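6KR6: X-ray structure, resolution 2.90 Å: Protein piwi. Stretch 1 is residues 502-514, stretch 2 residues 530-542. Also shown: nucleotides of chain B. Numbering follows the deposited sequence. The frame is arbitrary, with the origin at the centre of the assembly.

Stretch 1, residues 502-514: DPKLILCLVPNDN
Stretch 2 (530-542) AVPTQVVTLKTTK

How do the two stretches pair? They lie as parallel strands, axes 4.5 Å apart and 19° from aligned, with Ile506 opposite Thr533, Leu507 opposite Gln534, Cys508 opposite Val535 and Leu509 opposite Val536. Extended backbones (phi -87 to -138°, psi 116 to 159° over 506-510 and 533-536; Thr537 -69/145) support a ladder: Ile506 N to Pro532 O, 3.1 Å; Gln534 N to Ile506 O, 2.8 Å; Cys508 N to Gln534 O, 2.7 Å; Val536 N to Cys508 O, 3.2 Å; Val510 N to Val536 O, 3.1 Å.

Which rotamers pack the two faces? Ile506 (m, t), Cys508 (m) and Val510 (m) share a face with Thr533 (p) and Val535 (t); the m rotamer of Val510 sets CG1 3.7 Å from Val535 CG1 and CG2 3.6 Å from Thr537 CA. Val531 (t) points toward stretch 1, placing CG1 3.7 Å from Ile506 CG1. On the other face, Leu507 (t, t) sets CD2 4.0 Å from Val536 CG2. Leu509 (t, p) starts out to this face, but its end comes nearer stretch 2, bringing CD1 within 3.8 Å of Val536 CG1 and 3.7 Å of Thr541 CG2.

Where do the polar side chains find partners? Gln534 (t, p, chi3 54°) leads its end away, where NE2 bonds weakly to U1 OP3, 2.8 Å. Thr537 (m) bonds through OG1 to U1 O3', 2.8 Å, and its N reaches A2 OP2, 2.6 Å. Thr541 (p) turns OG1 to Leu538 O, 2.6 Å.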

# COMPACT_ATOMS: atom_id res chain seq x y z
N ASP A 502 -8.43 40.66 5.35
CA ASP A 502 -7.29 39.85 5.75
C ASP A 502 -7.59 39.03 6.99
O ASP A 502 -7.14 39.37 8.09
CB ASP A 502 -6.06 40.74 5.99
CG ASP A 502 -5.59 41.42 4.73
OD1 ASP A 502 -6.37 41.51 3.76
OD2 ASP A 502 -4.42 41.86 4.71
N PRO A 503 -8.35 37.94 6.87
CA PRO A 503 -8.64 37.10 8.03
C PRO A 503 -7.62 35.99 8.21
O PRO A 503 -7.05 35.45 7.26
CB PRO A 503 -10.02 36.52 7.67
CG PRO A 503 -9.96 36.38 6.18
CD PRO A 503 -9.10 37.51 5.67
N LYS A 504 -7.39 35.64 9.48
CA LYS A 504 -6.49 34.53 9.79
C LYS A 504 -7.08 33.20 9.37
O LYS A 504 -6.34 32.24 9.12
CB LYS A 504 -6.15 34.51 11.28
CG LYS A 504 -5.40 35.72 11.80
CD LYS A 504 -4.73 35.38 13.12
CE LYS A 504 -5.03 36.41 14.20
NZ LYS A 504 -4.36 37.72 13.94
N LEU A 505 -8.41 33.10 9.29
CA LEU A 505 -9.07 31.84 9.02
C LEU A 505 -10.49 32.12 8.56
O LEU A 505 -11.05 33.19 8.83
CB LEU A 505 -9.06 30.94 10.26
CG LEU A 505 -9.50 29.48 10.11
CD1 LEU A 505 -8.57 28.58 10.89
CD2 LEU A 505 -10.94 29.31 10.59
N ILE A 506 -11.07 31.15 7.85
CA ILE A 506 -12.43 31.25 7.34
C ILE A 506 -13.13 29.91 7.55
O ILE A 506 -12.72 28.90 6.97
CB ILE A 506 -12.47 31.64 5.85
CG1 ILE A 506 -11.96 33.07 5.66
CG2 ILE A 506 -13.87 31.50 5.29
CD1 ILE A 506 -11.92 33.52 4.21
N LEU A 507 -14.16 29.90 8.38
CA LEU A 507 -14.97 28.71 8.61
C LEU A 507 -16.24 28.81 7.79
O LEU A 507 -16.92 29.85 7.80
CB LEU A 507 -15.30 28.54 10.10
CG LEU A 507 -15.76 27.16 10.57
CD1 LEU A 507 -15.41 26.97 12.03
CD2 LEU A 507 -17.26 26.97 10.36
N CYS A 508 -16.58 27.73 7.08
CA CYS A 508 -17.73 27.70 6.19
C CYS A 508 -18.65 26.56 6.59
O CYS A 508 -18.25 25.39 6.57
CB CYS A 508 -17.29 27.54 4.73
SG CYS A 508 -16.42 28.97 4.06
N LEU A 509 -19.88 26.90 6.96
CA LEU A 509 -20.90 25.91 7.30
C LEU A 509 -21.61 25.49 6.03
O LEU A 509 -22.16 26.33 5.30
CB LEU A 509 -21.88 26.49 8.32
CG LEU A 509 -22.74 25.49 9.11
CD1 LEU A 509 -21.85 24.55 9.91
CD2 LEU A 509 -23.71 26.22 10.03
N VAL A 510 -21.61 24.19 5.75
CA VAL A 510 -22.18 23.67 4.50
C VAL A 510 -23.43 22.86 4.80
O VAL A 510 -23.59 22.37 5.93
CB VAL A 510 -21.15 22.83 3.73
CG1 VAL A 510 -19.86 23.61 3.53
CG2 VAL A 510 -20.88 21.52 4.46
N PRO A 511 -24.35 22.70 3.85
CA PRO A 511 -25.56 21.92 4.12
C PRO A 511 -25.34 20.42 4.08
O PRO A 511 -25.91 19.69 4.90
CB PRO A 511 -26.53 22.37 3.01
CG PRO A 511 -25.93 23.61 2.43
CD PRO A 511 -24.45 23.45 2.59
N ASN A 512 -24.54 19.93 3.14
CA ASN A 512 -24.46 18.49 2.89
C ASN A 512 -23.02 18.11 2.56
O ASN A 512 -22.09 18.91 2.66
CB ASN A 512 -25.43 18.08 1.78
CG ASN A 512 -25.19 18.83 0.48
OD1 ASN A 512 -24.26 19.64 0.38
ND2 ASN A 512 -26.02 18.56 -0.52
N ASP A 513 -22.86 16.85 2.15
CA ASP A 513 -21.56 16.28 1.80
C ASP A 513 -21.37 16.35 0.29
O ASP A 513 -21.43 15.36 -0.44
CB ASP A 513 -21.48 14.84 2.32
CG ASP A 513 -20.07 14.27 2.26
OD1 ASP A 513 -19.42 14.35 1.20
OD2 ASP A 513 -19.62 13.72 3.29
N ASN A 514 -21.13 17.57 -0.19
CA ASN A 514 -21.00 17.86 -1.61
C ASN A 514 -19.53 18.10 -1.93
O ASN A 514 -18.94 19.06 -1.43
CB ASN A 514 -21.86 19.06 -2.01
CG ASN A 514 -21.91 19.27 -3.51
OD1 ASN A 514 -21.41 18.44 -4.28
ND2 ASN A 514 -22.52 20.37 -3.94
N ALA A 530 -4.72 32.97 -0.23
CA ALA A 530 -3.86 32.31 0.75
C ALA A 530 -4.46 32.46 2.16
O ALA A 530 -3.90 33.08 3.05
CB ALA A 530 -2.44 32.87 0.70
N VAL A 531 -5.64 31.85 2.36
CA VAL A 531 -6.35 31.91 3.62
C VAL A 531 -6.68 30.50 4.07
O VAL A 531 -7.39 29.78 3.35
CB VAL A 531 -7.63 32.76 3.53
CG1 VAL A 531 -8.35 32.77 4.87
CG2 VAL A 531 -7.31 34.18 3.08
N PRO A 532 -6.20 30.04 5.22
CA PRO A 532 -6.61 28.72 5.71
C PRO A 532 -8.09 28.69 6.07
O PRO A 532 -8.62 29.63 6.67
CB PRO A 532 -5.72 28.51 6.95
CG PRO A 532 -5.31 29.88 7.37
CD PRO A 532 -5.22 30.69 6.11
N THR A 533 -8.76 27.61 5.67
CA THR A 533 -10.20 27.52 5.80
C THR A 533 -10.59 26.25 6.56
O THR A 533 -9.82 25.29 6.65
CB THR A 533 -10.90 27.52 4.43
OG1 THR A 533 -10.52 26.35 3.69
CG2 THR A 533 -10.51 28.77 3.64
N GLN A 534 -11.81 26.27 7.10
CA GLN A 534 -12.37 25.14 7.83
C GLN A 534 -13.80 24.91 7.36
O GLN A 534 -14.58 25.86 7.26
CB GLN A 534 -12.34 25.39 9.34
CG GLN A 534 -13.01 24.29 10.15
CD GLN A 534 -12.40 22.93 9.90
OE1 GLN A 534 -11.19 22.75 10.02
NE2 GLN A 534 -13.23 21.97 9.53
N VAL A 535 -14.13 23.65 7.08
CA VAL A 535 -15.45 23.27 6.59
C VAL A 535 -16.11 22.38 7.63
O VAL A 535 -15.47 21.47 8.17
CB VAL A 535 -15.36 22.57 5.22
CG1 VAL A 535 -16.74 22.11 4.76
CG2 VAL A 535 -14.73 23.49 4.19
N VAL A 536 -17.39 22.64 7.90
CA VAL A 536 -18.16 21.87 8.87
C VAL A 536 -19.46 21.44 8.20
O VAL A 536 -20.25 22.29 7.77
CB VAL A 536 -18.46 22.67 10.15
CG1 VAL A 536 -19.36 21.88 11.08
CG2 VAL A 536 -17.16 23.05 10.85
N THR A 537 -19.68 20.13 8.11
CA THR A 537 -20.92 19.61 7.55
C THR A 537 -22.08 19.91 8.49
O THR A 537 -21.92 19.92 9.72
CB THR A 537 -20.82 18.10 7.31
OG1 THR A 537 -19.60 17.82 6.60
CG2 THR A 537 -22.00 17.60 6.49
N LEU A 538 -23.26 20.18 7.91
CA LEU A 538 -24.41 20.56 8.72
C LEU A 538 -24.78 19.47 9.72
O LEU A 538 -25.19 19.77 10.85
CB LEU A 538 -25.60 20.88 7.82
CG LEU A 538 -26.86 21.39 8.53
CD1 LEU A 538 -26.55 22.68 9.27
CD2 LEU A 538 -27.99 21.59 7.54
N LYS A 539 -24.64 18.20 9.32
CA LYS A 539 -24.92 17.09 10.23
C LYS A 539 -24.05 17.13 11.48
O LYS A 539 -24.45 16.58 12.51
CB LYS A 539 -24.73 15.76 9.51
N THR A 540 -22.89 17.78 11.41
CA THR A 540 -22.01 17.86 12.57
C THR A 540 -22.60 18.75 13.66
O THR A 540 -22.45 18.46 14.85
CB THR A 540 -20.63 18.37 12.14
OG1 THR A 540 -20.06 17.47 11.19
CG2 THR A 540 -19.70 18.50 13.33
N THR A 541 -23.27 19.83 13.27
CA THR A 541 -23.83 20.75 14.26
C THR A 541 -24.93 20.08 15.08
O THR A 541 -25.04 20.32 16.29
CB THR A 541 -24.35 22.02 13.59
OG1 THR A 541 -25.34 21.66 12.61
CG2 THR A 541 -23.22 22.76 12.90
N LYS A 542 -25.75 19.25 14.44
CA LYS A 542 -26.84 18.57 15.11
C LYS A 542 -26.39 17.35 15.90
O LYS A 542 -27.24 16.62 16.43
CB LYS A 542 -27.91 18.16 14.10
OP3 U B 1 -11.46 20.66 7.84
P U B 1 -11.61 20.61 6.37
OP1 U B 1 -11.37 21.97 5.83
OP2 U B 1 -10.77 19.49 5.89
O5' U B 1 -13.13 20.25 6.04
C5' U B 1 -13.64 18.94 6.30
C4' U B 1 -15.15 18.93 6.26
O4' U B 1 -15.60 18.94 4.88
C3' U B 1 -15.81 17.72 6.92
O3' U B 1 -17.01 18.13 7.58
C2' U B 1 -16.16 16.83 5.73
O2' U B 1 -17.24 15.95 5.95
C1' U B 1 -16.49 17.87 4.66
N1 U B 1 -16.31 17.38 3.28
C2 U B 1 -17.23 17.77 2.33
O2 U B 1 -18.16 18.51 2.59
N3 U B 1 -17.01 17.28 1.07
C4 U B 1 -15.99 16.44 0.67
O4 U B 1 -15.93 16.08 -0.51
C5 U B 1 -15.09 16.07 1.71
C6 U B 1 -15.27 16.54 2.95
P A B 2 -17.48 17.40 8.93
OP1 A B 2 -17.68 15.96 8.61
OP2 A B 2 -18.58 18.19 9.54
O5' A B 2 -16.21 17.50 9.89
C5' A B 2 -15.62 18.74 10.23
C4' A B 2 -14.59 18.55 11.31
O4' A B 2 -15.27 18.31 12.56
C3' A B 2 -13.68 17.34 11.12
O3' A B 2 -12.53 17.65 10.35
C2' A B 2 -13.35 16.91 12.54
O2' A B 2 -12.29 17.69 13.07
C1' A B 2 -14.63 17.29 13.29
N9 A B 2 -15.59 16.17 13.42
C8 A B 2 -16.83 16.09 12.84
N7 A B 2 -17.49 15.00 13.14
C5 A B 2 -16.62 14.32 13.99
C6 A B 2 -16.74 13.08 14.65
N6 A B 2 -17.81 12.29 14.57
N1 A B 2 -15.70 12.69 15.42
C2 A B 2 -14.63 13.48 15.51
N3 A B 2 -14.40 14.66 14.93
C4 A B 2 -15.45 15.03 14.18